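Local coordinates for protein L-Ala-D/L-Glu Epimerase (Escherichia coli, PDB 1JPD) that belongs to the enolase superfamily, pairing a mandelate racemase/muconate lactonizing enzyme-type N-terminal domain with a TIM-barrel-like C-terminal domain, at residues Val153-His158 / Leu176-Asn181; Ala180-Arg185 / Leu204-Pro209. All coordinates share one frame; numbering follows the deposited sequence.

Overall arrangement
The two contacts are successive steps round the beta/alpha-barrel domain, with centres about 8 Å apart. Contact 1 joins the ends of neighbouring parallel strands 150-154 and 175-179; contact 2 takes over where the chain leaves strand 175-179 and sets that loop against the end of strand 203-205. Ala180 and Asn181 belong to both. Probable hydrogen bonds tie the two contacts together: Val178 O to Glu205 N at 2.6 Å continues the sheet, and Asp156 O to Trp184 NE1 at 2.8 Å fastens one loop to the other. Both lie at the C-terminal ends of barrel strands, the end at which active sites of this superfamily are found.

Contact 1: Val153-His158 / Leu176-Asn181; sequences VKLDNH and LIVDAN
Val153, Leu155 and Asp179 carry most of this contact, where two parallel barrel strands run out into loops. The backbone N and O of Val153 are both bonded: N donates to Ile177 O at 2.7 Å, and O receives Asp179 N at 2.9 Å. The next bond, Leu155 N to Asp179 O (3.2 Å, nearly straight at the hydrogen, 171°), carries the pairing one step past strand 150-154, its donor standing above the carbonyl plane. Val153 CB rests against Val178 CG2 at 4.1 Å, and Leu155 reaches across so that its CD1 meets Val178 CG1 at 3.8 Å. Beta-branched valines and a leucine suit this face, which helix 160-170 of the same beta-alpha-beta unit packs against through Ile167, Met164 and Ile160. On the other face Lys154 and Asp179 lie side by side. Asp179 CG, anti to its backbone N (chi1 -169°), lies beside the carbonyl carbon, toward the following residues, where Asn181 N meets OD1 from above the carboxylate plane in an Asx turn. The apolar face thus packs on its helix, whereas Lys154 NZ and Asp179 OD2, 5.4 Å apart, probably attract each other without a direct bond.

Contact 2: Ala180-Arg185 / Leu204-Pro209; sequences ANESWR and LEQPLP
Ala180, Glu182 and Trp184 meet Leu204, Gln206 and Pro207 in the tightly packed part of this contact. Ala180 CB lies 3.7 Å from Pro207 CA and over one face of the Trp184 ring, toward its rim; the small methyl of alanine fits between the proline and the indole. The indole crosses proline and leucine obliquely, with CE3 3.8 Å from Pro207 CB and CZ3 3.8 Å from Leu204 CD2, and helix 189-198 packs on it through Leu189 and Leu196. Three backbone bonds join the loop to the end of strand 203-205 and the turn after it: Ala180 N to Glu205 O, Glu182 N to Gln206 O (2.8 Å) and Trp184 N to Pro207 O (2.9 Å). The type I' turn from Ala180 to Ser183 carries the first two donors, and Trp184 follows it. Asparagine tolerates positive phi well, which suits Asn181; Glu182 takes the second left-handed position. Glu182 CG meets Gln206 CG at 3.5 Å, and OE2 passes Pro209 to a hydrogen bond from Ala210 N, while OE1 forms a salt bridge with Arg53.

On the loose side Asn181 and Arg185 are exposed. Arg185 NH1 donates to Trp184 O at 2.7 Å and approaches Pro209, though this poorly ordered residue touches a crystal neighbour, leaving its place uncertain. Apolar burial and backbone bonds therefore probably fix the inner part, whereas the outer side has few polar bonds across the segments.

Contact 1: Val153-His158 / Leu176-Asn181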
ATOM      1  N   VAL A 153      -3.410  -8.811 -11.732  1.00 40.18           N
ATOM      2  CA  VAL A 153      -3.318 -10.256 -11.907  1.00 37.88           C
ATOM      3  C   VAL A 153      -2.209 -10.828 -11.051  1.00 39.10           C
ATOM      4  O   VAL A 153      -1.046 -10.436 -11.189  1.00 42.53           O
ATOM      5  CB  VAL A 153      -3.049 -10.627 -13.380  1.00 34.35           C
ATOM      6  CG1 VAL A 153      -2.945 -12.130 -13.520  1.00 32.27           C
ATOM      7  CG2 VAL A 153      -4.168 -10.098 -14.263  1.00 31.37           C
ATOM      8  N   LYS A 154      -2.572 -11.741 -10.156  1.00 39.08           N
ATOM      9  CA  LYS A 154      -1.594 -12.385  -9.282  1.00 43.33           C
ATOM     10  C   LYS A 154      -1.018 -13.591 -10.025  1.00 42.76           C
ATOM     11  O   LYS A 154      -1.763 -14.410 -10.561  1.00 42.12           O
ATOM     12  CB  LYS A 154      -2.262 -12.856  -7.982  1.00 42.38           C
ATOM     13  CG  LYS A 154      -2.533 -11.764  -6.967  1.00 47.59           C
ATOM     14  CD  LYS A 154      -1.572 -11.863  -5.779  1.00 53.66           C
ATOM     15  CE  LYS A 154      -1.900 -10.825  -4.703  1.00 57.18           C
ATOM     16  NZ  LYS A 154      -3.256 -11.021  -4.091  1.00 55.67           N
ATOM     17  N   LEU A 155       0.302 -13.701 -10.078  1.00 39.47           N
ATOM     18  CA  LEU A 155       0.912 -14.837 -10.763  1.00 40.62           C
ATOM     19  C   LEU A 155       2.054 -15.447  -9.963  1.00 43.50           C
ATOM     20  O   LEU A 155       2.748 -14.761  -9.204  1.00 44.27           O
ATOM     21  CB  LEU A 155       1.461 -14.431 -12.140  1.00 35.27           C
ATOM     22  CG  LEU A 155       0.521 -13.972 -13.250  1.00 33.59           C
ATOM     23  CD1 LEU A 155       1.345 -13.582 -14.475  1.00 37.04           C
ATOM     24  CD2 LEU A 155      -0.449 -15.081 -13.593  1.00 31.30           C
ATOM     25  N   ASP A 156       2.234 -16.750 -10.124  1.00 43.97           N
ATOM     26  CA  ASP A 156       3.334 -17.425  -9.472  1.00 42.45           C
ATOM     27  C   ASP A 156       4.271 -17.789 -10.603  1.00 41.39           C
ATOM     28  O   ASP A 156       4.318 -17.105 -11.616  1.00 43.00           O
ATOM     29  CB  ASP A 156       2.883 -18.681  -8.708  1.00 43.74           C
ATOM     30  CG  ASP A 156       2.117 -19.667  -9.567  1.00 50.79           C
ATOM     31  OD1 ASP A 156       2.182 -19.582 -10.817  1.00 51.48           O
ATOM     32  OD2 ASP A 156       1.453 -20.549  -8.974  1.00 51.05           O
ATOM     33  N   ASN A 157       4.994 -18.880 -10.453  1.00 45.37           N
ATOM     34  CA  ASN A 157       5.934 -19.278 -11.472  1.00 48.30           C
ATOM     35  C   ASN A 157       5.348 -20.225 -12.514  1.00 47.38           C
ATOM     36  O   ASN A 157       6.066 -20.734 -13.366  1.00 52.16           O
ATOM     37  CB  ASN A 157       7.135 -19.923 -10.789  1.00 54.59           C
ATOM     38  CG  ASN A 157       8.406 -19.726 -11.559  1.00 57.61           C
ATOM     39  OD1 ASN A 157       8.774 -18.597 -11.885  1.00 58.99           O
ATOM     40  ND2 ASN A 157       9.092 -20.821 -11.858  1.00 61.57           N
ATOM     41  N   HIS A 158       4.043 -20.449 -12.474  1.00 48.65           N
ATOM     42  CA  HIS A 158       3.437 -21.376 -13.417  1.00 51.34           C
ATOM     43  C   HIS A 158       2.520 -20.790 -14.477  1.00 50.34           C
ATOM     44  O   HIS A 158       1.915 -19.736 -14.290  1.00 47.86           O
ATOM     45  CB  HIS A 158       2.686 -22.455 -12.643  1.00 56.19           C
ATOM     46  CG  HIS A 158       3.560 -23.224 -11.706  1.00 61.50           C
ATOM     47  ND1 HIS A 158       4.475 -24.158 -12.142  1.00 62.65           N
ATOM     48  CD2 HIS A 158       3.710 -23.147 -10.363  1.00 61.65           C
ATOM     49  CE1 HIS A 158       5.154 -24.621 -11.108  1.00 64.57           C
ATOM     50  NE2 HIS A 158       4.709 -24.022 -10.016  1.00 65.23           N
ATOM     51  N   LEU A 176      -4.268  -3.856 -17.233  1.00 39.18           N
ATOM     52  CA  LEU A 176      -3.739  -4.953 -16.427  1.00 40.27           C
ATOM     53  C   LEU A 176      -2.367  -4.700 -15.808  1.00 41.55           C
ATOM     54  O   LEU A 176      -1.469  -4.180 -16.469  1.00 48.07           O
ATOM     55  CB  LEU A 176      -3.634  -6.228 -17.275  1.00 35.79           C
ATOM     56  CG  LEU A 176      -4.835  -6.727 -18.068  1.00 36.92           C
ATOM     57  CD1 LEU A 176      -4.414  -7.907 -18.923  1.00 36.41           C
ATOM     58  CD2 LEU A 176      -5.949  -7.128 -17.120  1.00 42.35           C
ATOM     59  N   ILE A 177      -2.215  -5.063 -14.533  1.00 40.50           N
ATOM     60  CA  ILE A 177      -0.926  -4.969 -13.857  1.00 33.40           C
ATOM     61  C   ILE A 177      -0.709  -6.351 -13.245  1.00 34.32           C
ATOM     62  O   ILE A 177      -1.668  -7.016 -12.859  1.00 38.62           O
ATOM     63  CB  ILE A 177      -0.883  -3.855 -12.787  1.00 35.54           C
ATOM     64  CG1 ILE A 177      -1.931  -4.086 -11.702  1.00 37.14           C
ATOM     65  CG2 ILE A 177      -1.109  -2.497 -13.452  1.00 36.95           C
ATOM     66  CD1 ILE A 177      -1.892  -3.014 -10.617  1.00 31.51           C
ATOM     67  N   VAL A 178       0.538  -6.804 -13.205  1.00 33.70           N
ATOM     68  CA  VAL A 178       0.857  -8.129 -12.681  1.00 33.48           C
ATOM     69  C   VAL A 178       1.706  -8.104 -11.421  1.00 38.76           C
ATOM     70  O   VAL A 178       2.744  -7.440 -11.371  1.00 40.28           O
ATOM     71  CB  VAL A 178       1.609  -8.978 -13.741  1.00 32.40           C
ATOM     72  CG1 VAL A 178       2.304 -10.161 -13.077  1.00 30.32           C
ATOM     73  CG2 VAL A 178       0.640  -9.470 -14.797  1.00 33.19           C
ATOM     74  N   ASP A 179       1.257  -8.835 -10.403  1.00 39.10           N
ATOM     75  CA  ASP A 179       1.993  -8.937  -9.152  1.00 37.33           C
ATOM     76  C   ASP A 179       2.576 -10.344  -9.111  1.00 34.82           C
ATOM     77  O   ASP A 179       1.881 -11.301  -8.777  1.00 34.54           O
ATOM     78  CB  ASP A 179       1.067  -8.720  -7.950  1.00 42.14           C
ATOM     79  CG  ASP A 179       1.835  -8.559  -6.637  1.00 48.89           C
ATOM     80  OD1 ASP A 179       3.081  -8.642  -6.665  1.00 50.47           O
ATOM     81  OD2 ASP A 179       1.200  -8.342  -5.578  1.00 50.47           O
ATOM     82  N   ALA A 180       3.844 -10.474  -9.479  1.00 34.89           N
ATOM     83  CA  ALA A 180       4.495 -11.779  -9.473  1.00 37.68           C
ATOM     84  C   ALA A 180       4.931 -12.124  -8.052  1.00 37.24           C
ATOM     85  O   ALA A 180       5.427 -13.221  -7.781  1.00 33.09           O
ATOM     86  CB  ALA A 180       5.692 -11.779 -10.425  1.00 40.27           C
ATOM     87  N   ASN A 181       4.758 -11.156  -7.157  1.00 36.22           N
ATOM     88  CA  ASN A 181       5.056 -11.323  -5.739  1.00 44.48           C
ATOM     89  C   ASN A 181       6.326 -12.133  -5.385  1.00 44.47           C
ATOM     90  O   ASN A 181       6.261 -13.111  -4.637  1.00 47.16           O
ATOM     91  CB  ASN A 181       3.828 -11.962  -5.078  1.00 48.70           C
ATOM     92  CG  ASN A 181       3.845 -11.854  -3.565  1.00 58.30           C
ATOM     93  OD1 ASN A 181       3.457 -12.800  -2.871  1.00 57.72           O
ATOM     94  ND2 ASN A 181       4.280 -10.693  -3.041  1.00 53.60           N
TER

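Contact 2: Ala180-Arg185 / Leu204-Pro209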
ATOM      1  N   ALA A 180       3.844 -10.474  -9.479  1.00 34.89           N
ATOM      2  CA  ALA A 180       4.495 -11.779  -9.473  1.00 37.68           C
ATOM      3  C   ALA A 180       4.931 -12.124  -8.052  1.00 37.24           C
ATOM      4  O   ALA A 180       5.427 -13.221  -7.781  1.00 33.09           O
ATOM      5  CB  ALA A 180       5.692 -11.779 -10.425  1.00 40.27           C
ATOM      6  N   ASN A 181       4.758 -11.156  -7.157  1.00 36.22           N
ATOM      7  CA  ASN A 181       5.056 -11.323  -5.739  1.00 44.48           C
ATOM      8  C   ASN A 181       6.326 -12.133  -5.385  1.00 44.47           C
ATOM      9  O   ASN A 181       6.261 -13.111  -4.637  1.00 47.16           O
ATOM     10  CB  ASN A 181       3.828 -11.962  -5.078  1.00 48.70           C
ATOM     11  CG  ASN A 181       3.845 -11.854  -3.565  1.00 58.30           C
ATOM     12  OD1 ASN A 181       3.457 -12.800  -2.871  1.00 57.72           O
ATOM     13  ND2 ASN A 181       4.280 -10.693  -3.041  1.00 53.60           N
ATOM     14  N   GLU A 182       7.474 -11.728  -5.920  1.00 41.98           N
ATOM     15  CA  GLU A 182       8.749 -12.397  -5.648  1.00 36.81           C
ATOM     16  C   GLU A 182       8.860 -13.882  -6.032  1.00 39.49           C
ATOM     17  O   GLU A 182       9.773 -14.569  -5.571  1.00 42.79           O
ATOM     18  CB  GLU A 182       9.110 -12.247  -4.162  1.00 34.74           C
ATOM     19  CG  GLU A 182       9.301 -10.820  -3.702  1.00 36.84           C
ATOM     20  CD  GLU A 182       9.789 -10.715  -2.269  1.00 40.50           C
ATOM     21  OE1 GLU A 182       9.032 -11.062  -1.340  1.00 43.76           O
ATOM     22  OE2 GLU A 182      10.939 -10.278  -2.069  1.00 45.13           O
ATOM     23  N   SER A 183       7.972 -14.383  -6.882  1.00 39.48           N
ATOM     24  CA  SER A 183       8.030 -15.800  -7.240  1.00 39.19           C
ATOM     25  C   SER A 183       8.769 -16.118  -8.539  1.00 41.88           C
ATOM     26  O   SER A 183       9.038 -17.285  -8.829  1.00 42.18           O
ATOM     27  CB  SER A 183       6.616 -16.381  -7.312  1.00 35.14           C
ATOM     28  OG  SER A 183       5.884 -15.792  -8.372  1.00 38.65           O
ATOM     29  N   TRP A 184       9.101 -15.092  -9.319  1.00 41.28           N
ATOM     30  CA  TRP A 184       9.795 -15.307 -10.588  1.00 42.36           C
ATOM     31  C   TRP A 184      11.305 -15.397 -10.423  1.00 46.32           C
ATOM     32  O   TRP A 184      11.838 -15.078  -9.364  1.00 49.46           O
ATOM     33  CB  TRP A 184       9.442 -14.188 -11.569  1.00 39.41           C
ATOM     34  CG  TRP A 184       8.035 -14.278 -12.097  1.00 42.52           C
ATOM     35  CD1 TRP A 184       7.020 -15.066 -11.620  1.00 38.13           C
ATOM     36  CD2 TRP A 184       7.472 -13.514 -13.173  1.00 43.67           C
ATOM     37  NE1 TRP A 184       5.865 -14.834 -12.327  1.00 37.95           N
ATOM     38  CE2 TRP A 184       6.112 -13.887 -13.285  1.00 41.74           C
ATOM     39  CE3 TRP A 184       7.982 -12.546 -14.050  1.00 41.63           C
ATOM     40  CZ2 TRP A 184       5.259 -13.329 -14.237  1.00 42.15           C
ATOM     41  CZ3 TRP A 184       7.132 -11.990 -14.997  1.00 41.61           C
ATOM     42  CH2 TRP A 184       5.785 -12.383 -15.081  1.00 42.14           C
ATOM     43  N   ARG A 185      11.997 -15.834 -11.471  1.00 52.19           N
ATOM     44  CA  ARG A 185      13.449 -15.956 -11.406  1.00 56.30           C
ATOM     45  C   ARG A 185      14.174 -15.221 -12.531  1.00 54.46           C
ATOM     46  O   ARG A 185      13.563 -14.820 -13.527  1.00 51.57           O
ATOM     47  CB  ARG A 185      13.847 -17.437 -11.393  1.00 62.56           C
ATOM     48  CG  ARG A 185      13.424 -18.178 -10.119  1.00 69.18           C
ATOM     49  CD  ARG A 185      14.167 -17.660  -8.870  1.00 76.30           C
ATOM     50  NE  ARG A 185      13.691 -18.301  -7.642  1.00 82.88           N
ATOM     51  CZ  ARG A 185      12.712 -17.831  -6.867  1.00 84.55           C
ATOM     52  NH1 ARG A 185      12.096 -16.697  -7.174  1.00 84.30           N
ATOM     53  NH2 ARG A 185      12.326 -18.513  -5.796  1.00 84.12           N
ATOM     54  N   LEU A 204       4.576  -4.525 -14.254  1.00 33.91           N
ATOM     55  CA  LEU A 204       4.927  -5.787 -13.607  1.00 35.92           C
ATOM     56  C   LEU A 204       5.495  -5.446 -12.226  1.00 38.98           C
ATOM     57  O   LEU A 204       6.443  -4.663 -12.110  1.00 36.26           O
ATOM     58  CB  LEU A 204       5.981  -6.532 -14.423  1.00 32.51           C
ATOM     59  CG  LEU A 204       6.627  -7.732 -13.722  1.00 34.88           C
ATOM     60  CD1 LEU A 204       5.579  -8.821 -13.446  1.00 28.21           C
ATOM     61  CD2 LEU A 204       7.750  -8.267 -14.598  1.00 25.18           C
ATOM     62  N   GLU A 205       4.938  -6.052 -11.183  1.00 39.30           N
ATOM     63  CA  GLU A 205       5.362  -5.756  -9.814  1.00 37.52           C
ATOM     64  C   GLU A 205       6.230  -6.805  -9.114  1.00 35.51           C
ATOM     65  O   GLU A 205       5.875  -7.982  -9.050  1.00 38.93           O
ATOM     66  CB  GLU A 205       4.106  -5.461  -8.984  1.00 38.07           C
ATOM     67  CG  GLU A 205       4.330  -5.142  -7.532  1.00 44.12           C
ATOM     68  CD  GLU A 205       3.071  -4.599  -6.863  1.00 47.82           C
ATOM     69  OE1 GLU A 205       1.952  -4.963  -7.298  1.00 47.93           O
ATOM     70  OE2 GLU A 205       3.201  -3.815  -5.898  1.00 42.38           O
ATOM     71  N   GLN A 206       7.374  -6.356  -8.605  1.00 31.92           N
ATOM     72  CA  GLN A 206       8.325  -7.187  -7.857  1.00 30.48           C
ATOM     73  C   GLN A 206       8.403  -8.656  -8.265  1.00 34.40           C
ATOM     74  O   GLN A 206       8.042  -9.540  -7.493  1.00 31.94           O
ATOM     75  CB  GLN A 206       7.996  -7.112  -6.362  1.00 25.60           C
ATOM     76  CG  GLN A 206       9.011  -7.766  -5.424  1.00 25.19           C
ATOM     77  CD  GLN A 206      10.143  -6.831  -5.019  1.00 31.04           C
ATOM     78  OE1 GLN A 206       9.943  -5.622  -4.856  1.00 32.03           O
ATOM     79  NE2 GLN A 206      11.334  -7.390  -4.832  1.00 29.97           N
ATOM     80  N   PRO A 207       8.900  -8.939  -9.476  1.00 35.85           N
ATOM     81  CA  PRO A 207       9.013 -10.319  -9.944  1.00 33.49           C
ATOM     82  C   PRO A 207      10.079 -11.126  -9.210  1.00 36.06           C
ATOM     83  O   PRO A 207       9.963 -12.350  -9.084  1.00 38.81           O
ATOM     84  CB  PRO A 207       9.343 -10.148 -11.419  1.00 35.27           C
ATOM     85  CG  PRO A 207      10.168  -8.915 -11.411  1.00 36.00           C
ATOM     86  CD  PRO A 207       9.362  -8.006 -10.513  1.00 36.18           C
ATOM     87  N   LEU A 208      11.118 -10.452  -8.730  1.00 35.04           N
ATOM     88  CA  LEU A 208      12.194 -11.152  -8.024  1.00 37.85           C
ATOM     89  C   LEU A 208      12.263 -10.823  -6.531  1.00 36.33           C
ATOM     90  O   LEU A 208      11.776  -9.784  -6.089  1.00 37.29           O
ATOM     91  CB  LEU A 208      13.550 -10.833  -8.672  1.00 36.09           C
ATOM     92  CG  LEU A 208      13.712 -11.117 -10.169  1.00 35.93           C
ATOM     93  CD1 LEU A 208      15.134 -10.770 -10.587  1.00 38.32           C
ATOM     94  CD2 LEU A 208      13.416 -12.570 -10.467  1.00 34.62           C
ATOM     95  N   PRO A 209      12.866 -11.719  -5.733  1.00 36.77           N
ATOM     96  CA  PRO A 209      12.995 -11.513  -4.288  1.00 33.19           C
ATOM     97  C   PRO A 209      13.746 -10.218  -3.995  1.00 35.04           C
ATOM     98  O   PRO A 209      14.715  -9.901  -4.678  1.00 37.06           O
ATOM     99  CB  PRO A 209      13.780 -12.743  -3.843  1.00 36.85           C
ATOM    100  CG  PRO A 209      13.312 -13.800  -4.795  1.00 32.83           C
ATOM    101  CD  PRO A 209      13.340 -13.064  -6.111  1.00 35.53           C
TER